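Long-range contact in aminotransferase, class V family protein (Trichomonas vaginalis, PDB 5F8V), which probably catalyses the pyridoxal-phosphate-dependent transamination between O-phospho-L-serine and 2-oxoglutarate in L-serine biosynthesis: residues A[323-336]-A[357-371]. Sequence-based numbering, arbitrary orientation.
Sequences KFVNFCTQRKLLTL and AVDALVQAMKEWPGF
F324 and W368 meet edge to face: the phenyl rim, led by CD2, points at the face of the indole's five-membered ring, F324 CD2 lying 3.7 Å from W368 CD2. With CG anti to the backbone N (chi1 -179°), F324 also sends CZ to M365 CG at 3.7 Å, while its CB makes a CH-pi contact over the indole's six-membered ring. W368 directs its own edge at the face of F327, CE3 3.7 Å from F327 CG, so two T-shaped pairs share one indole; F291 extends this aromatic cluster. L333 CD1 rests 3.6 Å from A364 CB, and L336 CD1 touches L361 CD1. Helices 318-329 and 355-367 pair here in the C-terminal part of the class V aminotransferase chain, the N-to-C directions of their short segments 134° apart. A Schellman motif with K332 at C-prime ends helix 318-329 and turns the chain into strand 333-334, beside strand 7-8. At the polar edge, R331 stretches past A364 CB and brings NH1 and NH2 to the same oxygen, E367 OE1, tilted out of the guanidinium plane; the NH1 salt-bridge bond is 2.8 Å and bent, the NH2 bond weak, the two planes 52° apart. A water accepts from R331 NH1 and donates to A360 O.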
loop_
_atom_site.group_PDB
_atom_site.type_symbol
_atom_site.label_atom_id
_atom_site.label_comp_id
_atom_site.label_asym_id
_atom_site.label_seq_id
_atom_site.Cartn_x
_atom_site.Cartn_y
_atom_site.Cartn_z
ATOM N N LYS A 323 24.645 16.807 -20.154
ATOM C CA LYS A 323 26.009 16.368 -20.486
ATOM C C LYS A 323 26.687 15.615 -19.336
ATOM O O LYS A 323 27.224 14.531 -19.551
ATOM C CB LYS A 323 26.891 17.541 -20.919
ATOM C CG LYS A 323 26.643 18.050 -22.329
ATOM C CD LYS A 323 27.497 19.284 -22.594
ATOM C CE LYS A 323 27.569 19.619 -24.075
ATOM N NZ LYS A 323 26.223 19.916 -24.639
ATOM N N PHE A 324 26.670 16.185 -18.127
ATOM C CA PHE A 324 27.234 15.491 -16.950
ATOM C C PHE A 324 26.388 14.292 -16.516
ATOM O O PHE A 324 26.934 13.284 -16.068
ATOM C CB PHE A 324 27.456 16.441 -15.764
ATOM C CG PHE A 324 28.044 15.763 -14.547
ATOM C CD1 PHE A 324 27.270 15.537 -13.408
ATOM C CD2 PHE A 324 29.362 15.313 -14.553
ATOM C CE1 PHE A 324 27.810 14.900 -12.293
ATOM C CE2 PHE A 324 29.903 14.670 -13.449
ATOM C CZ PHE A 324 29.129 14.468 -12.316
ATOM N N VAL A 325 25.067 14.399 -16.632
ATOM C CA VAL A 325 24.170 13.288 -16.283
ATOM C C VAL A 325 24.468 12.075 -17.158
ATOM O O VAL A 325 24.576 10.943 -16.663
ATOM C CB VAL A 325 22.676 13.688 -16.405
ATOM C CG1 VAL A 325 21.755 12.476 -16.358
ATOM C CG2 VAL A 325 22.300 14.659 -15.292
ATOM N N ASN A 326 24.577 12.318 -18.458
ATOM C CA ASN A 326 24.904 11.255 -19.408
ATOM C C ASN A 326 26.319 10.738 -19.254
ATOM O O ASN A 326 26.551 9.546 -19.432
ATOM C CB ASN A 326 24.614 11.711 -20.837
ATOM C CG ASN A 326 23.143 11.613 -21.155
ATOM O OD1 ASN A 326 22.611 10.505 -21.303
ATOM N ND2 ASN A 326 22.462 12.747 -21.219
ATOM N N PHE A 327 27.242 11.628 -18.897
ATOM C CA PHE A 327 28.602 11.255 -18.506
ATOM C C PHE A 327 28.582 10.237 -17.361
ATOM O O PHE A 327 29.326 9.248 -17.385
ATOM C CB PHE A 327 29.380 12.506 -18.093
ATOM C CG PHE A 327 30.833 12.272 -17.818
ATOM C CD1 PHE A 327 31.303 12.167 -16.508
ATOM C CD2 PHE A 327 31.749 12.189 -18.869
ATOM C CE1 PHE A 327 32.653 11.973 -16.254
ATOM C CE2 PHE A 327 33.100 11.998 -18.615
ATOM C CZ PHE A 327 33.551 11.883 -17.308
ATOM N N CYS A 328 27.720 10.487 -16.373
ATOM C CA CYS A 328 27.511 9.564 -15.255
ATOM C C CYS A 328 26.768 8.297 -15.676
ATOM O O CYS A 328 27.215 7.202 -15.338
ATOM C CB CYS A 328 26.768 10.252 -14.110
ATOM S SG CYS A 328 27.717 11.570 -13.348
ATOM N N THR A 329 25.665 8.447 -16.419
ATOM C CA THR A 329 24.879 7.300 -16.914
ATOM C C THR A 329 25.716 6.332 -17.767
ATOM O O THR A 329 25.540 5.120 -17.674
ATOM C CB THR A 329 23.663 7.748 -17.763
ATOM O OG1 THR A 329 22.892 8.706 -17.044
ATOM C CG2 THR A 329 22.761 6.573 -18.129
ATOM N N GLN A 330 26.612 6.872 -18.600
ATOM C CA GLN A 330 27.487 6.033 -19.431
ATOM C C GLN A 330 28.560 5.290 -18.609
ATOM O O GLN A 330 29.196 4.377 -19.123
ATOM C CB GLN A 330 28.081 6.831 -20.621
ATOM C CG GLN A 330 29.141 7.863 -20.286
ATOM C CD GLN A 330 29.552 8.727 -21.470
ATOM O OE1 GLN A 330 30.711 8.729 -21.851
ATOM N NE2 GLN A 330 28.608 9.472 -22.045
ATOM N N ARG A 331 28.751 5.683 -17.342
ATOM C CA ARG A 331 29.538 4.919 -16.356
ATOM C C ARG A 331 28.672 4.109 -15.362
ATOM O O ARG A 331 29.145 3.728 -14.287
ATOM C CB ARG A 331 30.431 5.883 -15.564
ATOM C CG ARG A 331 31.409 6.680 -16.407
ATOM C CD ARG A 331 31.981 7.852 -15.633
ATOM N NE ARG A 331 33.212 8.343 -16.255
ATOM C CZ ARG A 331 34.448 8.254 -15.753
ATOM N NH1 ARG A 331 34.699 7.695 -14.559
ATOM N NH2 ARG A 331 35.467 8.748 -16.460
ATOM N N LYS A 332 27.410 3.853 -15.709
ATOM C CA LYS A 332 26.459 3.148 -14.835
ATOM C C LYS A 332 26.228 3.802 -13.442
ATOM O O LYS A 332 25.893 3.121 -12.464
ATOM C CB LYS A 332 26.835 1.655 -14.715
ATOM C CG LYS A 332 26.451 0.819 -15.933
ATOM C CD LYS A 332 26.531 -0.684 -15.662
ATOM C CE LYS A 332 25.383 -1.208 -14.794
ATOM N NZ LYS A 332 24.051 -1.281 -15.474
ATOM N N LEU A 333 26.398 5.123 -13.379
ATOM C CA LEU A 333 26.035 5.918 -12.209
ATOM C C LEU A 333 24.657 6.471 -12.557
ATOM O O LEU A 333 24.547 7.412 -13.332
ATOM C CB LEU A 333 27.050 7.038 -11.968
ATOM C CG LEU A 333 28.487 6.617 -11.647
ATOM C CD1 LEU A 333 29.466 7.728 -11.979
ATOM C CD2 LEU A 333 28.619 6.202 -10.189
ATOM N N LEU A 334 23.614 5.846 -12.020
ATOM C CA LEU A 334 22.245 6.075 -12.485
ATOM C C LEU A 334 21.435 6.997 -11.575
ATOM O O LEU A 334 21.558 6.944 -10.349
ATOM C CB LEU A 334 21.517 4.735 -12.624
ATOM C CG LEU A 334 22.141 3.728 -13.612
ATOM C CD1 LEU A 334 21.317 2.449 -13.642
ATOM C CD2 LEU A 334 22.261 4.315 -15.008
ATOM N N THR A 335 20.600 7.819 -12.212
ATOM C CA THR A 335 19.654 8.735 -11.557
ATOM C C THR A 335 20.364 9.796 -10.714
ATOM O O THR A 335 19.991 10.092 -9.573
ATOM C CB THR A 335 18.575 7.966 -10.761
ATOM O OG1 THR A 335 18.096 6.874 -11.551
ATOM C CG2 THR A 335 17.375 8.874 -10.407
ATOM N N LEU A 336 21.404 10.369 -11.311
ATOM C CA LEU A 336 22.051 11.555 -10.766
ATOM C C LEU A 336 21.366 12.829 -11.247
ATOM O O LEU A 336 21.737 13.914 -10.831
ATOM C CB LEU A 336 23.547 11.546 -11.100
ATOM C CG LEU A 336 24.293 10.610 -10.139
ATOM C CD1 LEU A 336 25.517 10.015 -10.774
ATOM C CD2 LEU A 336 24.660 11.329 -8.846
ATOM N N ALA A 357 29.954 2.715 -4.724
ATOM C CA ALA A 357 29.168 3.609 -5.583
ATOM C C ALA A 357 29.600 5.062 -5.419
ATOM O O ALA A 357 29.779 5.778 -6.413
ATOM C CB ALA A 357 27.680 3.470 -5.296
ATOM N N VAL A 358 29.770 5.478 -4.165
ATOM C CA VAL A 358 30.245 6.815 -3.847
ATOM C C VAL A 358 31.653 7.040 -4.428
ATOM O O VAL A 358 31.914 8.105 -4.995
ATOM C CB VAL A 358 30.231 7.092 -2.321
ATOM C CG1 VAL A 358 30.937 8.400 -1.993
ATOM C CG2 VAL A 358 28.798 7.113 -1.784
ATOM N N ASP A 359 32.544 6.060 -4.270
ATOM C CA ASP A 359 33.890 6.115 -4.888
ATOM C C ASP A 359 33.847 6.300 -6.412
ATOM O O ASP A 359 34.603 7.089 -6.954
ATOM C CB ASP A 359 34.707 4.851 -4.591
ATOM C CG ASP A 359 35.308 4.823 -3.196
ATOM O OD1 ASP A 359 35.338 5.834 -2.487
ATOM O OD2 ASP A 359 35.783 3.743 -2.797
ATOM N N ALA A 360 32.975 5.562 -7.086
ATOM C CA ALA A 360 32.755 5.727 -8.530
ATOM C C ALA A 360 32.183 7.108 -8.907
ATOM O O ALA A 360 32.573 7.685 -9.931
ATOM C CB ALA A 360 31.845 4.637 -9.045
ATOM N N LEU A 361 31.282 7.636 -8.079
ATOM C CA LEU A 361 30.745 8.980 -8.296
ATOM C C LEU A 361 31.820 10.060 -8.156
ATOM O O LEU A 361 31.931 10.937 -9.008
ATOM C CB LEU A 361 29.578 9.269 -7.341
ATOM C CG LEU A 361 28.935 10.649 -7.478
ATOM C CD1 LEU A 361 28.415 10.865 -8.900
ATOM C CD2 LEU A 361 27.835 10.829 -6.442
ATOM N N VAL A 362 32.606 9.979 -7.086
ATOM C CA VAL A 362 33.701 10.925 -6.816
ATOM C C VAL A 362 34.728 10.935 -7.956
ATOM O O VAL A 362 35.219 12.005 -8.342
ATOM C CB VAL A 362 34.388 10.612 -5.462
ATOM C CG1 VAL A 362 35.693 11.386 -5.280
ATOM C CG2 VAL A 362 33.439 10.900 -4.299
ATOM N N GLN A 363 35.047 9.753 -8.482
ATOM C CA GLN A 363 35.943 9.643 -9.636
ATOM C C GLN A 363 35.358 10.305 -10.883
ATOM O O GLN A 363 36.070 11.027 -11.587
ATOM C CB GLN A 363 36.307 8.181 -9.939
ATOM C CG GLN A 363 37.286 7.552 -8.956
ATOM C CD GLN A 363 38.552 8.375 -8.760
ATOM O OE1 GLN A 363 38.797 8.914 -7.674
ATOM N NE2 GLN A 363 39.327 8.526 -9.821
ATOM N N ALA A 364 34.075 10.072 -11.149
ATOM C CA ALA A 364 33.407 10.701 -12.287
ATOM C C ALA A 364 33.462 12.224 -12.181
ATOM O O ALA A 364 33.785 12.910 -13.154
ATOM C CB ALA A 364 31.970 10.218 -12.406
ATOM N N MET A 365 33.188 12.741 -10.986
ATOM C CA MET A 365 33.185 14.181 -10.750
ATOM C C MET A 365 34.580 14.788 -10.923
ATOM O O MET A 365 34.707 15.895 -11.444
ATOM C CB MET A 365 32.611 14.496 -9.357
ATOM C CG MET A 365 31.128 14.177 -9.243
ATOM S SD MET A 365 30.456 14.231 -7.564
ATOM C CE MET A 365 30.748 15.956 -7.173
ATOM N N LYS A 366 35.610 14.052 -10.504
ATOM C CA LYS A 366 37.004 14.478 -10.652
ATOM C C LYS A 366 37.455 14.443 -12.119
ATOM O O LYS A 366 38.227 15.291 -12.543
ATOM C CB LYS A 366 37.925 13.588 -9.804
ATOM C CG LYS A 366 39.380 14.028 -9.704
ATOM C CD LYS A 366 39.551 15.211 -8.762
ATOM C CE LYS A 366 40.993 15.710 -8.763
ATOM N NZ LYS A 366 41.149 16.949 -7.952
ATOM N N GLU A 367 36.966 13.468 -12.882
ATOM C CA GLU A 367 37.372 13.293 -14.289
ATOM C C GLU A 367 36.554 14.102 -15.299
ATOM O O GLU A 367 36.965 14.236 -16.449
ATOM C CB GLU A 367 37.340 11.807 -14.651
ATOM C CG GLU A 367 38.482 11.027 -14.009
ATOM C CD GLU A 367 38.202 9.546 -13.811
ATOM O OE1 GLU A 367 37.118 9.052 -14.197
ATOM O OE2 GLU A 367 39.091 8.862 -13.255
ATOM N N TRP A 368 35.400 14.621 -14.879
ATOM C CA TRP A 368 34.570 15.470 -15.720
ATOM C C TRP A 368 35.424 16.625 -16.302
ATOM O O TRP A 368 36.016 17.382 -15.539
ATOM C CB TRP A 368 33.383 15.994 -14.900
ATOM C CG TRP A 368 32.572 17.062 -15.554
ATOM C CD1 TRP A 368 32.410 18.333 -15.120
ATOM C CD2 TRP A 368 31.804 16.945 -16.757
ATOM N NE1 TRP A 368 31.591 19.028 -15.974
ATOM C CE2 TRP A 368 31.201 18.194 -16.988
ATOM C CE3 TRP A 368 31.559 15.900 -17.653
ATOM C CZ2 TRP A 368 30.376 18.436 -18.091
ATOM C CZ3 TRP A 368 30.744 16.141 -18.752
ATOM C CH2 TRP A 368 30.159 17.398 -18.958
ATOM N N PRO A 369 35.532 16.726 -17.649
ATOM C CA PRO A 369 36.393 17.778 -18.227
ATOM C C PRO A 369 35.950 19.219 -17.918
ATOM O O PRO A 369 36.784 20.122 -17.935
ATOM C CB PRO A 369 36.346 17.493 -19.739
ATOM C CG PRO A 369 35.101 16.696 -19.947
ATOM C CD PRO A 369 34.958 15.864 -18.701
ATOM N N GLY A 370 34.662 19.419 -17.634
ATOM C CA GLY A 370 34.165 20.689 -17.122
ATOM C C GLY A 370 32.991 21.225 -17.908
ATOM O O GLY A 370 32.681 20.729 -18.995
ATOM N N PHE A 371 32.326 22.220 -17.318
ATOM C CA PHE A 371 31.285 22.994 -17.985
ATOM C C PHE A 371 31.968 24.229 -18.565
ATOM O O PHE A 371 31.572 24.721 -19.619
ATOM C CB PHE A 371 30.179 23.403 -16.997
ATOM C CG PHE A 371 29.532 22.234 -16.290
ATOM C CD1 PHE A 371 28.611 21.430 -16.954
ATOM C CD2 PHE A 371 29.851 21.929 -14.968
ATOM C CE1 PHE A 371 28.020 20.346 -16.320
ATOM C CE2 PHE A 371 29.262 20.844 -14.329
ATOM C CZ PHE A 371 28.348 20.051 -15.004
HETATM O O HOH W 1 33.239 6.475 -12.310
#